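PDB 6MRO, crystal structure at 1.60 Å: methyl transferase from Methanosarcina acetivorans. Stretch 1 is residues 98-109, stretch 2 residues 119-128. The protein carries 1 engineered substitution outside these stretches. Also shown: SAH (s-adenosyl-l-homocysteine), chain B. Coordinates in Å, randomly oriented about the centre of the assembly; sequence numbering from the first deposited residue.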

# COMPACT_ATOMS: atom_id res chain seq x y z
N ASP A 98 15.16 7.20 6.27
CA ASP A 98 15.99 6.12 5.71
C ASP A 98 15.90 4.86 6.57
O ASP A 98 16.90 4.28 6.98
CB ASP A 98 17.45 6.57 5.57
CG ASP A 98 17.59 7.86 4.77
OD1 ASP A 98 16.84 8.07 3.80
OD2 ASP A 98 18.47 8.67 5.12
N GLU A 99 14.68 4.43 6.86
CA GLU A 99 14.48 3.30 7.75
C GLU A 99 14.05 2.02 7.05
O GLU A 99 14.49 0.93 7.43
CB GLU A 99 13.45 3.65 8.82
CG GLU A 99 14.03 4.50 9.94
CD GLU A 99 15.25 3.86 10.55
OE1 GLU A 99 16.31 4.52 10.63
OE2 GLU A 99 15.15 2.68 10.95
N PHE A 100 13.21 2.11 6.03
CA PHE A 100 12.57 0.93 5.45
C PHE A 100 13.21 0.54 4.12
O PHE A 100 13.46 1.39 3.27
CB PHE A 100 11.07 1.18 5.25
CG PHE A 100 10.32 1.28 6.54
CD1 PHE A 100 9.98 2.52 7.06
CD2 PHE A 100 9.98 0.14 7.25
CE1 PHE A 100 9.30 2.61 8.28
CE2 PHE A 100 9.32 0.23 8.48
CZ PHE A 100 8.97 1.47 8.98
N ASP A 101 13.48 -0.76 3.96
CA ASP A 101 13.90 -1.32 2.68
C ASP A 101 12.76 -1.38 1.66
O ASP A 101 13.01 -1.34 0.45
CB ASP A 101 14.46 -2.72 2.90
CG ASP A 101 15.61 -2.73 3.85
OD1 ASP A 101 15.45 -3.25 4.98
OD2 ASP A 101 16.68 -2.19 3.48
N ILE A 102 11.53 -1.55 2.13
CA ILE A 102 10.35 -1.74 1.29
C ILE A 102 9.22 -0.92 1.88
O ILE A 102 9.00 -0.95 3.10
CB ILE A 102 9.92 -3.22 1.23
CG1 ILE A 102 11.02 -4.12 0.68
CG2 ILE A 102 8.60 -3.39 0.46
CD1 ILE A 102 11.14 -5.43 1.47
N VAL A 103 8.50 -0.18 1.03
CA VAL A 103 7.17 0.32 1.36
C VAL A 103 6.19 -0.29 0.37
O VAL A 103 6.40 -0.18 -0.85
CB VAL A 103 7.08 1.85 1.32
CG1 VAL A 103 5.61 2.31 1.54
CG2 VAL A 103 8.00 2.48 2.39
N ILE A 104 5.10 -0.90 0.88
CA ILE A 104 4.02 -1.38 0.02
C ILE A 104 2.77 -0.54 0.26
O ILE A 104 2.47 -0.10 1.37
CB ILE A 104 3.70 -2.89 0.18
CG1 ILE A 104 3.14 -3.23 1.57
CG2 ILE A 104 4.93 -3.73 -0.17
CD1 ILE A 104 2.56 -4.65 1.65
N ASP A 105 2.02 -0.33 -0.82
CA ASP A 105 0.88 0.59 -0.83
C ASP A 105 -0.19 -0.14 -1.62
O ASP A 105 -0.11 -0.23 -2.84
CB ASP A 105 1.31 1.91 -1.45
CG ASP A 105 0.18 2.89 -1.66
OD1 ASP A 105 0.52 4.09 -1.71
OD2 ASP A 105 -1.01 2.51 -1.77
N SER A 106 -1.18 -0.72 -0.92
CA SER A 106 -2.23 -1.53 -1.56
C SER A 106 -3.52 -0.73 -1.41
O SER A 106 -4.27 -0.91 -0.46
CB SER A 106 -2.33 -2.94 -0.89
OG SER A 106 -3.40 -3.72 -1.42
N GLY A 107 -3.75 0.18 -2.36
CA GLY A 107 -4.95 1.00 -2.32
C GLY A 107 -4.91 2.28 -1.50
O GLY A 107 -5.96 2.95 -1.40
N LEU A 108 -3.77 2.65 -0.91
CA LEU A 108 -3.74 3.91 -0.16
C LEU A 108 -3.58 5.10 -1.11
O LEU A 108 -4.35 6.07 -1.04
CB LEU A 108 -2.62 3.91 0.88
CG LEU A 108 -2.43 5.24 1.63
CD1 LEU A 108 -3.74 5.70 2.33
CD2 LEU A 108 -1.27 5.20 2.65
N PHE A 109 -2.58 5.06 -1.99
CA PHE A 109 -2.40 6.13 -2.96
C PHE A 109 -3.73 6.45 -3.63
O PHE A 109 -4.06 7.63 -3.83
CB PHE A 109 -1.37 5.74 -4.01
CG PHE A 109 -1.28 6.73 -5.15
CD1 PHE A 109 -0.73 7.98 -4.96
CD2 PHE A 109 -1.78 6.40 -6.40
CE1 PHE A 109 -0.65 8.90 -6.01
CE2 PHE A 109 -1.71 7.31 -7.46
CZ PHE A 109 -1.15 8.56 -7.26
N LEU A 119 2.68 16.03 -0.32
CA LEU A 119 3.06 15.66 1.04
C LEU A 119 3.19 14.15 1.18
O LEU A 119 4.13 13.65 1.81
CB LEU A 119 2.02 16.20 2.03
CG LEU A 119 2.29 16.03 3.52
CD1 LEU A 119 3.57 16.75 3.87
CD2 LEU A 119 1.12 16.53 4.35
N PHE A 120 2.25 13.40 0.60
CA PHE A 120 2.31 11.94 0.66
C PHE A 120 3.61 11.43 0.07
O PHE A 120 4.34 10.66 0.71
CB PHE A 120 1.10 11.37 -0.08
CG PHE A 120 1.09 9.87 -0.20
CD1 PHE A 120 1.52 9.27 -1.37
CD2 PHE A 120 0.63 9.08 0.84
CE1 PHE A 120 1.50 7.89 -1.50
CE2 PHE A 120 0.61 7.69 0.71
CZ PHE A 120 1.05 7.10 -0.47
N THR A 121 3.95 11.85 -1.16
CA THR A 121 5.18 11.38 -1.78
C THR A 121 6.40 11.73 -0.93
O THR A 121 7.32 10.91 -0.80
CB THR A 121 5.34 11.98 -3.18
OG1 THR A 121 5.42 13.42 -3.11
CG2 THR A 121 4.20 11.60 -4.08
N ARG A 122 6.41 12.90 -0.33
CA ARG A 122 7.57 13.30 0.47
C ARG A 122 7.75 12.45 1.71
O ARG A 122 8.84 12.14 2.07
CB ARG A 122 7.60 14.80 0.79
CG ARG A 122 8.79 15.23 1.68
CD ARG A 122 9.89 16.09 1.02
NE ARG A 122 11.19 16.18 1.74
CZ ARG A 122 11.67 17.25 2.39
NH1 ARG A 122 10.98 18.37 2.44
NH2 ARG A 122 12.83 17.19 3.01
N HIS A 123 6.67 12.09 2.36
CA HIS A 123 6.78 11.27 3.56
C HIS A 123 7.22 9.86 3.23
O HIS A 123 8.05 9.28 3.93
CB HIS A 123 5.45 11.27 4.32
CG HIS A 123 5.35 12.37 5.32
ND1 HIS A 123 4.86 13.62 5.01
CD2 HIS A 123 5.73 12.43 6.62
CE1 HIS A 123 4.92 14.39 6.07
NE2 HIS A 123 5.44 13.70 7.07
N VAL A 124 6.64 9.28 2.17
CA VAL A 124 7.07 7.95 1.73
C VAL A 124 8.55 7.97 1.36
O VAL A 124 9.32 7.09 1.75
CB VAL A 124 6.20 7.48 0.56
CG1 VAL A 124 6.76 6.19 -0.02
CG2 VAL A 124 4.75 7.29 1.01
N HIS A 125 8.95 8.99 0.58
CA HIS A 125 10.35 9.12 0.17
C HIS A 125 11.26 9.21 1.39
O HIS A 125 12.33 8.58 1.41
CB HIS A 125 10.52 10.36 -0.73
CG HIS A 125 11.94 10.69 -1.07
ND1 HIS A 125 12.56 10.23 -2.22
CD2 HIS A 125 12.86 11.45 -0.43
CE1 HIS A 125 13.80 10.68 -2.26
NE2 HIS A 125 14.01 11.44 -1.19
N LYS A 126 10.84 9.94 2.42
CA LYS A 126 11.70 10.19 3.58
C LYS A 126 11.98 8.91 4.37
O LYS A 126 13.12 8.68 4.77
CB LYS A 126 11.06 11.25 4.47
CG LYS A 126 11.87 11.64 5.70
CD LYS A 126 11.10 12.61 6.58
CE LYS A 126 11.86 12.92 7.87
NZ LYS A 126 13.21 13.49 7.58
N VAL A 127 10.96 8.07 4.61
CA VAL A 127 11.17 6.89 5.45
C VAL A 127 11.82 5.72 4.73
O VAL A 127 12.28 4.78 5.40
CB VAL A 127 9.85 6.39 6.08
CG1 VAL A 127 9.27 7.49 6.96
CG2 VAL A 127 8.87 5.93 5.00
N LEU A 128 11.91 5.76 3.40
CA LEU A 128 12.58 4.70 2.65
C LEU A 128 14.09 4.81 2.77
O LEU A 128 14.65 5.92 2.80
CB LEU A 128 12.18 4.78 1.17
CG LEU A 128 10.99 3.89 0.82
CD1 LEU A 128 10.44 4.32 -0.55
CD2 LEU A 128 11.40 2.42 0.80
N SAH B . -4.10 -1.94 2.26
CA SAH B . -5.36 -2.50 2.77
CB SAH B . -6.40 -1.40 2.93
CG SAH B . -6.60 -0.55 1.67
SD SAH B . -7.97 0.62 1.80
C SAH B . -5.90 -3.59 1.87
O SAH B . -5.38 -3.83 0.77
OXT SAH B . -6.89 -4.25 2.24
C5' SAH B . -6.98 2.09 2.21
C4' SAH B . -6.56 2.13 3.68
O4' SAH B . -5.80 3.32 3.91
C3' SAH B . -7.71 2.13 4.69
O3' SAH B . -7.49 1.06 5.59
C2' SAH B . -7.62 3.51 5.34
O2' SAH B . -8.01 3.54 6.71
C1' SAH B . -6.15 3.84 5.17
N9 SAH B . -5.82 5.27 5.16
C8 SAH B . -6.43 6.29 4.45
N7 SAH B . -5.77 7.43 4.70
C5 SAH B . -4.73 7.16 5.53
C6 SAH B . -3.75 7.95 6.10
N6 SAH B . -3.70 9.26 5.86
N1 SAH B . -2.82 7.37 6.93
C2 SAH B . -2.86 6.01 7.18
N3 SAH B . -3.84 5.23 6.63
C4 SAH B . -4.75 5.80 5.80

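Stretch 2 is the last part of a helix, residues 119-127, followed by L128. It packs against strand 102-106 of stretch 1 and the loops around it. The helix and strand axes run roughly antiparallel, at 148°, and approach to 9.6 Å. The two stretches together bury 525 Å².

L119 does not reach stretch 1. Its carbonyl O serves the helix, accepting bonds from both N and ND1 of H123.

F120 makes the first contact, and its CA-to-CB bond points toward stretch 1. Its ring is buried among D105, L108 and F109. F120 CZ lies 3.3 Å from D105 OD1, and F120 CE2 lies 3.7 Å from L108 CD2. Both neighbours sit at the ring edge, near its plane. An acidic oxygen is well placed there, because the rim of an aromatic ring carries slight positive charge. F120 CE1 is 4.1 Å from F109 CD1 and lies at the edge of the F109 ring. D105 is held by its own stretch: its OD2 accepts a hydrogen bond from F109 N at 3.0 Å and a weak one from L108 N at 2.9 Å. The same carboxylate thus ties down the turn that carries two of the neighbours of F120.

T121, R122 and H123 make no contact with stretch 1. V124, one helical turn after F120, returns to the interface. Its CG1 meets V103 CG1 at 4.3 Å, a loose apolar contact. H125 makes no contact.

K126 contributes through its backbone. Its side chain starts away from stretch 1, but K126 O accepts a hydrogen bond from D98 N at 2.9 Å, nearly straight at 171°.

V127 O accepts two hydrogen bonds, from E99 N at 2.8 Å and from F100 N at 2.9 Å. The second is the straighter, 162° against 148°. Its side chain also packs: V127 CB is 4.0 Å from F100 CD1, and V127 CG2 is 4.4 Å from V103 CG2.

L128 is the first residue to leave helical angles. It pairs with F100 in a parallel beta bridge, with the CA atoms of L128 and F100 4.7 Å apart and both side chains on the same face. L128 is the residue most covered by stretch 1. Its CG lies 3.7 Å from V103 CG2, and its CD2 lies 3.4 Å from F100 O. L128 O receives a CA-H...O contact from D98 CA at 3.2 Å. D98 OD1 is also 3.2 Å from L128 O, but both are acceptors and no hydrogen bond forms.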